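Local coordinates for protein cellulosomal scaffoldin (Acetivibrio cellulolyticus, PDB 4WI0) that probably cleaves internal beta-1,4-glucosidic bonds of cellulose as a whole protein and, through this C-terminal X-module and dockerin, binds a type II cohesin, at residues Lys61-Thr66 with Gly92-Gly97; Asp101-Leu106 with Gly150-Asp155. The protein carries 1 engineered substitution. One frame throughout, in Å; residues are numbered along the deposited sequence.

Contact 1 (Lys61-Thr66 with Gly92-Gly97); sequences KANYLT and GDMAIG. With CA (calcium ion), chain C.
Asn63 carries CG anti to its carbonyl carbon (chi1 -65°), which brings CG to the Met94 side chain, while Asp93 holds CG anti to its backbone N (chi1 -177°), a setting that carries CG toward the calcium ion, with CB beside the Leu65 backbone. Asn63 OD1 accepts the N-H of Ala95 at 2.9 Å in a nearly straight bond (164° at the hydrogen). Met94 lays its thioether against the same side chain: its CE lies 3.6 Å from Asn63 ND2, and its SD 4.0 Å from Asn63 CB. Backbone contacts complete the grip on Asn63. Its O takes the N-H of Gly92 at 2.8 Å, and its CA-H points to Asp93 O, with 3.2 Å from Asn63 CA to that oxygen. Asn63 is the third residue of a type II turn, Lys61 to Tyr64, in the loop joining antiparallel strands 53-60 and 67-74 of the X-module; Asp93 is a ligand of the dockerin's first calcium site. The two carboxylate oxygens divide their work: Asp93 OD1 binds the calcium ion at 2.3 Å, while Asp93 OD2 accepts from Gly102 N and from a water that itself accepts from Thr66 N. The Leu65 side chain crosses that of Asp93 at about a right angle, its CD1 3.9 Å from Asp93 OD2. A second water, bound to the calcium ion, donates to Met94 O.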
ATOM      1  N   LYS B  61      -3.046 -17.135 -10.625  1.00 17.33           N
ATOM      2  CA  LYS B  61      -4.075 -16.093 -10.750  1.00 17.61           C
ATOM      3  C   LYS B  61      -3.409 -14.854 -11.306  1.00 17.50           C
ATOM      4  O   LYS B  61      -2.270 -14.553 -10.951  1.00 16.92           O
ATOM      5  CB  LYS B  61      -4.728 -15.757  -9.402  1.00 17.33           C
ATOM      6  CG  LYS B  61      -5.998 -14.922  -9.538  1.00 18.29           C
ATOM      7  CD  LYS B  61      -6.650 -14.631  -8.190  1.00 18.13           C
ATOM      8  CE  LYS B  61      -7.790 -13.633  -8.342  1.00 19.26           C
ATOM      9  NZ  LYS B  61      -8.391 -13.273  -7.029  1.00 19.41           N
ATOM     10  N   ALA B  62      -4.113 -14.149 -12.185  1.00 18.31           N
ATOM     11  CA  ALA B  62      -3.597 -12.929 -12.792  1.00 18.90           C
ATOM     12  C   ALA B  62      -3.098 -11.995 -11.695  1.00 18.69           C
ATOM     13  O   ALA B  62      -3.781 -11.789 -10.687  1.00 18.18           O
ATOM     14  CB  ALA B  62      -4.672 -12.251 -13.626  1.00 19.76           C
ATOM     15  N   ASN B  63      -1.901 -11.451 -11.901  1.00 18.68           N
ATOM     16  CA  ASN B  63      -1.246 -10.540 -10.955  1.00 18.58           C
ATOM     17  C   ASN B  63      -0.815 -11.130  -9.601  1.00 17.39           C
ATOM     18  O   ASN B  63      -0.515 -10.371  -8.674  1.00 18.05           O
ATOM     19  CB  ASN B  63      -2.086  -9.262 -10.761  1.00 19.01           C
ATOM     20  CG  ASN B  63      -2.180  -8.427 -12.026  1.00 20.02           C
ATOM     21  OD1 ASN B  63      -1.345  -8.521 -12.920  1.00 20.10           O
ATOM     22  ND2 ASN B  63      -3.205  -7.586 -12.096  1.00 21.16           N
ATOM     23  N   TYR B  64      -0.759 -12.464  -9.505  1.00 16.53           N
ATOM     24  CA  TYR B  64      -0.220 -13.180  -8.345  1.00 15.35           C
ATOM     25  C   TYR B  64       0.971 -14.025  -8.761  1.00 15.50           C
ATOM     26  O   TYR B  64       1.014 -14.540  -9.882  1.00 16.35           O
ATOM     27  CB  TYR B  64      -1.260 -14.117  -7.732  1.00 15.16           C
ATOM     28  CG  TYR B  64      -2.291 -13.412  -6.908  1.00 14.80           C
ATOM     29  CD1 TYR B  64      -3.352 -12.769  -7.510  1.00 15.26           C
ATOM     30  CD2 TYR B  64      -2.196 -13.377  -5.516  1.00 14.55           C
ATOM     31  CE1 TYR B  64      -4.304 -12.093  -6.755  1.00 15.39           C
ATOM     32  CE2 TYR B  64      -3.145 -12.711  -4.751  1.00 15.08           C
ATOM     33  CZ  TYR B  64      -4.196 -12.065  -5.378  1.00 15.43           C
ATOM     34  OH  TYR B  64      -5.153 -11.403  -4.621  1.00 15.97           O
ATOM     35  N   LEU B  65       1.915 -14.196  -7.841  1.00 15.09           N
ATOM     36  CA  LEU B  65       3.086 -15.035  -8.076  1.00 15.74           C
ATOM     37  C   LEU B  65       2.675 -16.518  -8.054  1.00 15.80           C
ATOM     38  O   LEU B  65       2.139 -17.022  -7.067  1.00 15.20           O
ATOM     39  CB  LEU B  65       4.146 -14.761  -7.015  1.00 15.83           C
ATOM     40  CG  LEU B  65       5.500 -15.417  -7.206  1.00 16.49           C
ATOM     41  CD1 LEU B  65       6.235 -14.792  -8.380  1.00 17.27           C
ATOM     42  CD2 LEU B  65       6.297 -15.280  -5.925  1.00 16.80           C
ATOM     43  N   THR B  66       2.912 -17.193  -9.167  1.00 16.27           N
ATOM     44  CA  THR B  66       2.547 -18.593  -9.317  1.00 16.78           C
ATOM     45  C   THR B  66       3.208 -19.446  -8.230  1.00 17.03           C
ATOM     46  O   THR B  66       4.372 -19.242  -7.889  1.00 17.33           O
ATOM     47  CB  THR B  66       2.884 -19.078 -10.751  1.00 17.43           C
ATOM     48  OG1 THR B  66       2.000 -18.427 -11.674  1.00 17.29           O
ATOM     49  CG2 THR B  66       2.728 -20.607 -10.889  1.00 17.89           C
ATOM     50  N   GLY B  92       1.056  -9.260  -6.587  1.00 17.21           N
ATOM     51  CA  GLY B  92       2.055  -8.278  -7.010  1.00 17.16           C
ATOM     52  C   GLY B  92       3.119  -8.733  -7.993  1.00 17.52           C
ATOM     53  O   GLY B  92       4.082  -8.008  -8.184  1.00 17.09           O
ATOM     54  N   ASP B  93       2.983  -9.922  -8.585  1.00 17.68           N
ATOM     55  CA  ASP B  93       3.680 -10.217  -9.847  1.00 18.72           C
ATOM     56  C   ASP B  93       2.739  -9.825 -10.984  1.00 19.25           C
ATOM     57  O   ASP B  93       1.883 -10.610 -11.410  1.00 19.24           O
ATOM     58  CB  ASP B  93       4.104 -11.684  -9.970  1.00 18.79           C
ATOM     59  CG  ASP B  93       4.883 -11.950 -11.252  1.00 20.22           C
ATOM     60  OD1 ASP B  93       5.414 -10.974 -11.811  1.00 20.49           O
ATOM     61  OD2 ASP B  93       4.961 -13.118 -11.715  1.00 20.56           O
ATOM     62  N   MET B  94       2.919  -8.601 -11.473  1.00 19.97           N
ATOM     63  CA  MET B  94       1.954  -7.930 -12.333  1.00 21.20           C
ATOM     64  C   MET B  94       2.151  -8.273 -13.807  1.00 23.12           C
ATOM     65  O   MET B  94       3.278  -8.474 -14.259  1.00 22.72           O
ATOM     66  CB  MET B  94       2.086  -6.412 -12.166  1.00 21.60           C
ATOM     67  CG  MET B  94       2.032  -5.920 -10.729  1.00 20.90           C
ATOM     68  SD  MET B  94       0.510  -6.375  -9.880  1.00 21.36           S
ATOM     69  CE  MET B  94      -0.649  -5.347 -10.764  1.00 21.68           C
ATOM     70  N   ALA B  95       1.046  -8.316 -14.551  1.00 25.12           N
ATOM     71  CA  ALA B  95       1.094  -8.438 -16.006  1.00 27.51           C
ATOM     72  C   ALA B  95       1.605  -7.139 -16.635  1.00 30.09           C
ATOM     73  O   ALA B  95       0.908  -6.121 -16.648  1.00 30.22           O
ATOM     74  CB  ALA B  95      -0.273  -8.806 -16.563  1.00 27.49           C
ATOM     75  N   ILE B  96       2.837  -7.193 -17.140  1.00 33.23           N
ATOM     76  CA  ILE B  96       3.505  -6.051 -17.762  1.00 36.20           C
ATOM     77  C   ILE B  96       3.928  -6.494 -19.154  1.00 40.67           C
ATOM     78  O   ILE B  96       4.655  -7.481 -19.303  1.00 42.25           O
ATOM     79  CB  ILE B  96       4.751  -5.609 -16.964  1.00 35.64           C
ATOM     80  CG1 ILE B  96       4.382  -5.307 -15.506  1.00 33.51           C
ATOM     81  CG2 ILE B  96       5.387  -4.378 -17.605  1.00 36.96           C
ATOM     82  CD1 ILE B  96       5.575  -5.194 -14.580  1.00 33.49           C
ATOM     83  N   GLY B  97       3.469  -5.770 -20.170  1.00 44.47           N
ATOM     84  CA  GLY B  97       3.647  -6.193 -21.557  1.00 47.72           C
ATOM     85  C   GLY B  97       2.850  -7.449 -21.864  1.00 48.22           C
ATOM     86  O   GLY B  97       3.247  -8.248 -22.713  1.00 50.19           O
TER
HETATM   87 CA    CA C 201       6.977  -9.240 -11.768  1.00 19.58          CA
HETATM   88  O   HOH W   1       4.248 -15.921 -11.344  1.00 19.89           O
HETATM   89  O   HOH W   2       5.971  -8.963 -13.981  1.00 22.57           O
HETATM   90  O   HOH W   3       8.586  -7.698 -12.619  1.00 22.89           O

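Contact 2 (Asp101-Leu106 with Gly150-Asp155); sequences DGAINL and GKVSSD. Engineered in segment 150-155: Gly150 (natural residue Asn). With CA (calcium ion), chain C.
Lys151 O is approached by two neighbouring residues at once: Ile104 N donates a nearly straight hydrogen bond to it at 2.9 Å (169° at the hydrogen), and the CA-H of Ala103 adds a softer contact, 3.4 Å from Ala103 CA to Lys151 O. Next along, Gly150 N reaches Ile104 O at 2.7 Å, but the bond is bent, 139° at the hydrogen. Gly150 and Lys151 thus both face Ile104, a G1 beta bulge in a short, weakly bonded antiparallel pairing; Gly150, with positive phi, is an engineered residue, asparagine in the natural sequence. Beyond the bulge Ala103 and Val152 meet through CB and CG1, 4.0 Å apart, and Val152 CB rests 3.5 Å from Gly102 O. Val152 N turns to its own segment and bonds Asp155 OD2. The 101-106 segment belongs to the first calcium loop of the dockerin. Asp101 OD1 binds the calcium ion at 2.4 Å and also accepts Ala103 N from above the carboxylate plane, an Asx turn. A calcium-bound water donates to both Asp101 OD2 and Asn105 OD1, the latter residue being the N-cap of helix 106-113. Lys151 NZ leaves the pairing for a salt bridge with an acidic side chain of the other protein chain. Ala103 O binds the same calcium ion at 2.3 Å; since this carbonyl shares its peptide group with Ile104 N, the metal probably polarises that N-H and strengthens its bond to Lys151 O.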
ATOM      1  N   ASP B 101       6.476 -12.156 -14.989  1.00 24.93           N
ATOM      2  CA  ASP B 101       7.848 -12.676 -15.088  1.00 25.16           C
ATOM      3  C   ASP B 101       8.264 -13.574 -13.916  1.00 23.76           C
ATOM      4  O   ASP B 101       9.413 -13.996 -13.846  1.00 24.02           O
ATOM      5  CB  ASP B 101       8.847 -11.518 -15.276  1.00 26.03           C
ATOM      6  CG  ASP B 101       8.934 -10.603 -14.065  1.00 25.17           C
ATOM      7  OD1 ASP B 101       8.167 -10.805 -13.107  1.00 23.17           O
ATOM      8  OD2 ASP B 101       9.776  -9.678 -14.071  1.00 26.82           O
ATOM      9  N   GLY B 102       7.341 -13.871 -13.003  1.00 22.74           N
ATOM     10  CA  GLY B 102       7.631 -14.778 -11.887  1.00 22.03           C
ATOM     11  C   GLY B 102       8.594 -14.212 -10.854  1.00 22.09           C
ATOM     12  O   GLY B 102       9.312 -14.953 -10.179  1.00 22.07           O
ATOM     13  N   ALA B 103       8.623 -12.891 -10.753  1.00 21.55           N
ATOM     14  CA  ALA B 103       9.366 -12.199  -9.720  1.00 21.65           C
ATOM     15  C   ALA B 103       8.522 -11.025  -9.239  1.00 20.56           C
ATOM     16  O   ALA B 103       7.785 -10.423 -10.026  1.00 20.82           O
ATOM     17  CB  ALA B 103      10.690 -11.705 -10.256  1.00 22.85           C
ATOM     18  N   ILE B 104       8.628 -10.716  -7.951  1.00 20.09           N
ATOM     19  CA  ILE B 104       8.029  -9.510  -7.388  1.00 19.96           C
ATOM     20  C   ILE B 104       9.158  -8.522  -7.130  1.00 20.97           C
ATOM     21  O   ILE B 104       9.980  -8.745  -6.250  1.00 22.59           O
ATOM     22  CB  ILE B 104       7.276  -9.822  -6.086  1.00 19.07           C
ATOM     23  CG1 ILE B 104       6.072 -10.709  -6.396  1.00 18.49           C
ATOM     24  CG2 ILE B 104       6.837  -8.534  -5.397  1.00 18.80           C
ATOM     25  CD1 ILE B 104       5.323 -11.191  -5.172  1.00 18.21           C
ATOM     26  N   ASN B 105       9.215  -7.448  -7.910  1.00 21.42           N
ATOM     27  CA  ASN B 105      10.310  -6.480  -7.799  1.00 22.46           C
ATOM     28  C   ASN B 105       9.844  -5.040  -8.066  1.00 22.17           C
ATOM     29  O   ASN B 105       8.643  -4.756  -7.985  1.00 20.94           O
ATOM     30  CB  ASN B 105      11.482  -6.915  -8.699  1.00 23.46           C
ATOM     31  CG  ASN B 105      11.082  -7.116 -10.149  1.00 24.14           C
ATOM     32  OD1 ASN B 105      10.206  -6.432 -10.673  1.00 23.76           O
ATOM     33  ND2 ASN B 105      11.754  -8.054 -10.818  1.00 25.65           N
ATOM     34  N   LEU B 106      10.779  -4.136  -8.354  1.00 22.80           N
ATOM     35  CA  LEU B 106      10.458  -2.720  -8.542  1.00 22.89           C
ATOM     36  C   LEU B 106       9.498  -2.471  -9.710  1.00 22.95           C
ATOM     37  O   LEU B 106       8.637  -1.593  -9.626  1.00 21.56           O
ATOM     38  CB  LEU B 106      11.740  -1.903  -8.742  1.00 24.29           C
ATOM     39  CG  LEU B 106      11.627  -0.380  -8.804  1.00 24.56           C
ATOM     40  CD1 LEU B 106      11.137   0.197  -7.478  1.00 24.09           C
ATOM     41  CD2 LEU B 106      12.956   0.244  -9.188  1.00 26.23           C
ATOM     42  N   GLY B 150      11.358  -8.662  -3.973  1.00 21.10           N
ATOM     43  CA  GLY B 150      12.556  -9.406  -4.346  1.00 22.42           C
ATOM     44  C   GLY B 150      12.402 -10.917  -4.318  1.00 22.34           C
ATOM     45  O   GLY B 150      13.389 -11.624  -4.379  1.00 22.51           O
ATOM     46  N   LYS B 151      11.171 -11.420  -4.241  1.00 21.91           N
ATOM     47  CA  LYS B 151      10.934 -12.873  -4.211  1.00 22.79           C
ATOM     48  C   LYS B 151      10.526 -13.450  -5.567  1.00 22.08           C
ATOM     49  O   LYS B 151      10.019 -12.738  -6.441  1.00 22.60           O
ATOM     50  CB  LYS B 151       9.858 -13.225  -3.169  1.00 22.87           C
ATOM     51  CG  LYS B 151      10.221 -12.873  -1.735  1.00 24.80           C
ATOM     52  CD  LYS B 151      11.383 -13.712  -1.207  1.00 27.42           C
ATOM     53  CE  LYS B 151      12.003 -13.099   0.038  1.00 29.78           C
ATOM     54  NZ  LYS B 151      12.634 -11.773  -0.235  1.00 31.73           N
ATOM     55  N   VAL B 152      10.738 -14.755  -5.711  1.00 21.50           N
ATOM     56  CA  VAL B 152      10.375 -15.504  -6.914  1.00 20.97           C
ATOM     57  C   VAL B 152       9.562 -16.725  -6.483  1.00 20.17           C
ATOM     58  O   VAL B 152       9.385 -16.962  -5.290  1.00 19.11           O
ATOM     59  CB  VAL B 152      11.632 -15.918  -7.730  1.00 22.23           C
ATOM     60  CG1 VAL B 152      12.378 -14.680  -8.213  1.00 23.30           C
ATOM     61  CG2 VAL B 152      12.555 -16.816  -6.916  1.00 22.82           C
ATOM     62  N   SER B 153       9.056 -17.498  -7.439  1.00 21.19           N
ATOM     63  CA  SER B 153       8.119 -18.589  -7.110  1.00 20.90           C
ATOM     64  C   SER B 153       8.720 -19.662  -6.189  1.00 20.50           C
ATOM     65  O   SER B 153       8.018 -20.210  -5.351  1.00 19.81           O
ATOM     66  CB  SER B 153       7.553 -19.223  -8.389  1.00 21.85           C
ATOM     67  OG  SER B 153       6.746 -18.281  -9.084  1.00 22.75           O
ATOM     68  N   SER B 154      10.018 -19.936  -6.322  1.00 21.34           N
ATOM     69  CA  SER B 154      10.669 -20.960  -5.497  1.00 21.32           C
ATOM     70  C   SER B 154      10.849 -20.554  -4.019  1.00 21.68           C
ATOM     71  O   SER B 154      11.303 -21.370  -3.219  1.00 22.59           O
ATOM     72  CB  SER B 154      12.023 -21.344  -6.102  1.00 22.21           C
ATOM     73  OG  SER B 154      12.873 -20.217  -6.222  1.00 21.99           O
ATOM     74  N   ASP B 155      10.513 -19.308  -3.662  1.00 20.95           N
ATOM     75  CA  ASP B 155      10.629 -18.836  -2.278  1.00 20.89           C
ATOM     76  C   ASP B 155       9.410 -19.172  -1.408  1.00 20.85           C
ATOM     77  O   ASP B 155       9.481 -19.046  -0.184  1.00 21.45           O
ATOM     78  CB  ASP B 155      10.874 -17.327  -2.241  1.00 20.66           C
ATOM     79  CG  ASP B 155      12.199 -16.925  -2.863  1.00 21.63           C
ATOM     80  OD1 ASP B 155      13.216 -17.623  -2.653  1.00 23.01           O
ATOM     81  OD2 ASP B 155      12.229 -15.893  -3.554  1.00 21.19           O
TER
HETATM   82 CA    CA C 201       6.977  -9.240 -11.768  1.00 19.58          CA
HETATM   83  O   HOH W   2       5.971  -8.963 -13.981  1.00 22.57           O
HETATM   84  O   HOH W   3       8.586  -7.698 -12.619  1.00 22.89           O
HETATM   85  O   HOH W   4       9.660 -17.411 -10.466  1.00 32.55           O

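How the contacts relate
Contact 1 opens in the loop after strand 53-60 and closes after strands 67-74 and 78-89, in the loop before strand 103-104, fastening that X-module loop to the start of the dockerin. Contact 2 follows in series: it opens in the first calcium loop and closes only after both dockerin helices, 106-113 and 139-146, bringing the C-terminal tail back to the beginning of its domain. The loops therefore neither nest nor cross, yet they meet in space, their centres 10 Å apart. One calcium ion and two of its waters serve both, and Thr66 O, 2.8 Å from Ser153 OG, probably bonds the X-module loop directly to the tail. X-module, metal loop and chain end are thereby joined.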